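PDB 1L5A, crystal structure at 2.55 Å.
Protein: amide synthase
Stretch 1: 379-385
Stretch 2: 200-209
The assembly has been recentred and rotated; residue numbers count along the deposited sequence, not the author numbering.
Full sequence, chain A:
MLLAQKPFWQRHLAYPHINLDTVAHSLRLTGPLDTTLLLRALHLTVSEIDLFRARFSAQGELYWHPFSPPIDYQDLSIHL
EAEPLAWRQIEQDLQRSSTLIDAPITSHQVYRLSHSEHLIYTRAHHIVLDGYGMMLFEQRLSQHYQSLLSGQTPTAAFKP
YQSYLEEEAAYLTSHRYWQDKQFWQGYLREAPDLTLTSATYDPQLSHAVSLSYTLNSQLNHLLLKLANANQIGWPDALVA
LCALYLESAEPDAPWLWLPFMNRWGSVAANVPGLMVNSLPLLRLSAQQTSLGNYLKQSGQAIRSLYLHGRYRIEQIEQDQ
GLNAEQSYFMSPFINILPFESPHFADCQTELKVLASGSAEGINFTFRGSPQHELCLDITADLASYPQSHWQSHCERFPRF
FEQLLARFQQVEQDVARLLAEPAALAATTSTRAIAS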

# COMPACT_ATOMS: atom_id res chain seq x y z
N THR A 379 23.04 -16.10 -26.77
CA THR A 379 23.60 -17.34 -26.24
C THR A 379 22.59 -18.49 -26.22
O THR A 379 21.44 -18.33 -25.81
CB THR A 379 24.08 -17.12 -24.82
OG1 THR A 379 25.15 -16.18 -24.84
CG2 THR A 379 24.54 -18.43 -24.19
N ALA A 380 23.04 -19.67 -26.67
CA ALA A 380 22.18 -20.84 -26.69
C ALA A 380 22.90 -22.04 -26.12
O ALA A 380 24.12 -22.13 -26.20
CB ALA A 380 21.75 -21.15 -28.11
N ASP A 381 22.14 -22.93 -25.50
CA ASP A 381 22.68 -24.16 -24.95
C ASP A 381 22.30 -25.21 -25.99
O ASP A 381 21.14 -25.62 -26.08
CB ASP A 381 22.03 -24.48 -23.61
CG ASP A 381 22.10 -25.95 -23.27
OD1 ASP A 381 23.05 -26.63 -23.73
OD2 ASP A 381 21.20 -26.44 -22.54
N LEU A 382 23.26 -25.65 -26.78
CA LEU A 382 22.98 -26.63 -27.82
C LEU A 382 22.36 -27.94 -27.34
O LEU A 382 21.77 -28.68 -28.13
CB LEU A 382 24.24 -26.89 -28.66
CG LEU A 382 24.68 -25.60 -29.37
CD1 LEU A 382 25.74 -25.90 -30.43
CD2 LEU A 382 23.47 -24.96 -30.04
N ALA A 383 22.45 -28.21 -26.04
CA ALA A 383 21.89 -29.43 -25.47
C ALA A 383 20.39 -29.28 -25.18
O ALA A 383 19.72 -30.24 -24.81
CB ALA A 383 22.62 -29.79 -24.20
N SER A 384 19.87 -28.07 -25.33
CA SER A 384 18.45 -27.83 -25.07
C SER A 384 17.87 -26.78 -26.02
O SER A 384 16.81 -26.21 -25.75
CB SER A 384 18.24 -27.37 -23.62
OG SER A 384 18.87 -26.12 -23.39
N TYR A 385 18.58 -26.52 -27.11
CA TYR A 385 18.11 -25.53 -28.08
C TYR A 385 18.82 -25.81 -29.39
O TYR A 385 20.03 -25.90 -29.43
CB TYR A 385 18.40 -24.12 -27.59
CG TYR A 385 17.73 -23.08 -28.44
CD1 TYR A 385 16.36 -22.80 -28.29
CD2 TYR A 385 18.42 -22.42 -29.45
CE1 TYR A 385 15.71 -21.90 -29.13
CE2 TYR A 385 17.77 -21.52 -30.30
CZ TYR A 385 16.41 -21.27 -30.13
OH TYR A 385 15.76 -20.38 -30.96
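Stretch 2, residues 200-209: TYDPQLSHAV

Stretch 2 runs antiparallel to stretch 1: its last two residues, Ala 208 and Val 209, begin a strand beside the strand end at 379-381; of its earlier residues, Tyr 201 and Leu 205 to His 207 reach the turn that follows, while the short 3-10 segment at Pro 203 and Gln 204 stands off. At Thr 379 the closest approach is from the backbone, CA lying 3.2 Å from Val 209 O in a CA-H...O contact. Ala 380 forms the hydrogen-bonded pair with Val 209: Ala 380 N donates to Val 209 O at 3.0 Å, and Val 209 N to Ala 380 O at 2.9 Å. Their side chains share a face of the sheet, where the small methyl CB of Ala 380 lies 4.1 Å from Val 209 CG2; a beta-branched valine is well suited to the extended backbone.

Asp 381, paired with Ala 208 without hydrogen bonds between them (CA to CA 4.4 Å), is the polar hub. The carboxylate of Asp 381 can accept several hydrogen bonds at once: OD1 takes His 207 N at 3.0 Å, nearly linear, and Ala 383 N at 2.9 Å, while OD2 takes Tyr 201 OH at 2.7 Å and Ser 384 OG at 2.5 Å. One side chain thus braces its own turn and holds the incoming loop.

At Leu 382 the chain leaves the strand, yet its N still donates to His 207 O at 2.8 Å. Leu 382 CD1 makes an apolar contact with Val 209 CG1 at 3.8 Å and lies 3.7 Å from His 207 CD2, at the edge of the imidazole. Ala 383 is compact enough for its CB to approach Leu 205 O at 3.3 Å. Ser 384 N closes the turn onto Asp 381 O at 2.9 Å, and its CB packs 3.3 Å from Tyr 201 CE1. Tyr 385 then passes out of reach of stretch 2.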

# COMPACT_ATOMS: atom_id res chain seq x y z
N THR A 200 14.20 -35.49 -20.53
CA THR A 200 15.52 -36.04 -20.78
C THR A 200 16.59 -34.96 -20.76
O THR A 200 17.69 -35.14 -21.29
CB THR A 200 15.55 -36.75 -22.14
OG1 THR A 200 15.42 -35.77 -23.20
CG2 THR A 200 14.38 -37.73 -22.23
N TYR A 201 16.27 -33.82 -20.17
CA TYR A 201 17.25 -32.75 -20.11
C TYR A 201 18.19 -32.90 -18.93
O TYR A 201 17.75 -32.90 -17.79
CB TYR A 201 16.59 -31.40 -20.03
CG TYR A 201 17.62 -30.30 -20.05
CD1 TYR A 201 18.48 -30.17 -21.14
CD2 TYR A 201 17.76 -29.42 -18.98
CE1 TYR A 201 19.46 -29.20 -21.17
CE2 TYR A 201 18.74 -28.44 -18.99
CZ TYR A 201 19.59 -28.34 -20.09
OH TYR A 201 20.57 -27.37 -20.12
N ASP A 202 19.47 -33.05 -19.20
CA ASP A 202 20.47 -33.18 -18.15
C ASP A 202 21.23 -31.86 -18.08
O ASP A 202 22.01 -31.53 -18.98
CB ASP A 202 21.44 -34.31 -18.45
CG ASP A 202 22.43 -34.53 -17.33
OD1 ASP A 202 22.81 -33.54 -16.67
OD2 ASP A 202 22.84 -35.69 -17.11
N PRO A 203 21.02 -31.09 -17.00
CA PRO A 203 21.66 -29.80 -16.76
C PRO A 203 23.15 -29.79 -16.98
O PRO A 203 23.69 -28.82 -17.53
CB PRO A 203 21.30 -29.50 -15.31
CG PRO A 203 20.00 -30.21 -15.13
CD PRO A 203 20.25 -31.52 -15.82
N GLN A 204 23.83 -30.86 -16.57
CA GLN A 204 25.28 -30.92 -16.73
C GLN A 204 25.77 -31.08 -18.16
O GLN A 204 26.88 -30.68 -18.48
CB GLN A 204 25.89 -32.01 -15.85
CG GLN A 204 25.60 -33.43 -16.27
CD GLN A 204 26.10 -34.45 -15.25
OE1 GLN A 204 27.30 -34.50 -14.91
NE2 GLN A 204 25.18 -35.29 -14.76
N LEU A 205 24.94 -31.63 -19.03
CA LEU A 205 25.39 -31.78 -20.41
C LEU A 205 25.27 -30.48 -21.20
O LEU A 205 25.35 -30.50 -22.42
CB LEU A 205 24.62 -32.88 -21.11
CG LEU A 205 24.88 -34.23 -20.46
CD1 LEU A 205 24.12 -35.32 -21.22
CD2 LEU A 205 26.38 -34.49 -20.46
N SER A 206 25.09 -29.36 -20.51
CA SER A 206 24.98 -28.08 -21.20
C SER A 206 26.18 -27.81 -22.11
O SER A 206 27.30 -28.17 -21.79
CB SER A 206 24.89 -26.96 -20.17
OG SER A 206 25.11 -25.72 -20.81
N HIS A 207 25.94 -27.17 -23.25
CA HIS A 207 26.98 -26.85 -24.22
C HIS A 207 26.62 -25.47 -24.76
O HIS A 207 25.85 -25.36 -25.70
CB HIS A 207 26.99 -27.88 -25.36
CG HIS A 207 28.01 -27.61 -26.43
ND1 HIS A 207 29.31 -28.05 -26.34
CD2 HIS A 207 27.92 -26.92 -27.59
CE1 HIS A 207 29.99 -27.66 -27.41
NE2 HIS A 207 29.17 -26.97 -28.18
N ALA A 208 27.21 -24.43 -24.17
CA ALA A 208 26.90 -23.06 -24.55
C ALA A 208 27.66 -22.45 -25.72
O ALA A 208 28.85 -22.66 -25.87
CB ALA A 208 27.05 -22.14 -23.33
N VAL A 209 26.95 -21.70 -26.55
CA VAL A 209 27.55 -21.01 -27.67
C VAL A 209 27.04 -19.57 -27.63
O VAL A 209 25.95 -19.29 -27.13
CB VAL A 209 27.18 -21.68 -29.04
CG1 VAL A 209 27.87 -23.05 -29.14
CG2 VAL A 209 25.66 -21.83 -29.19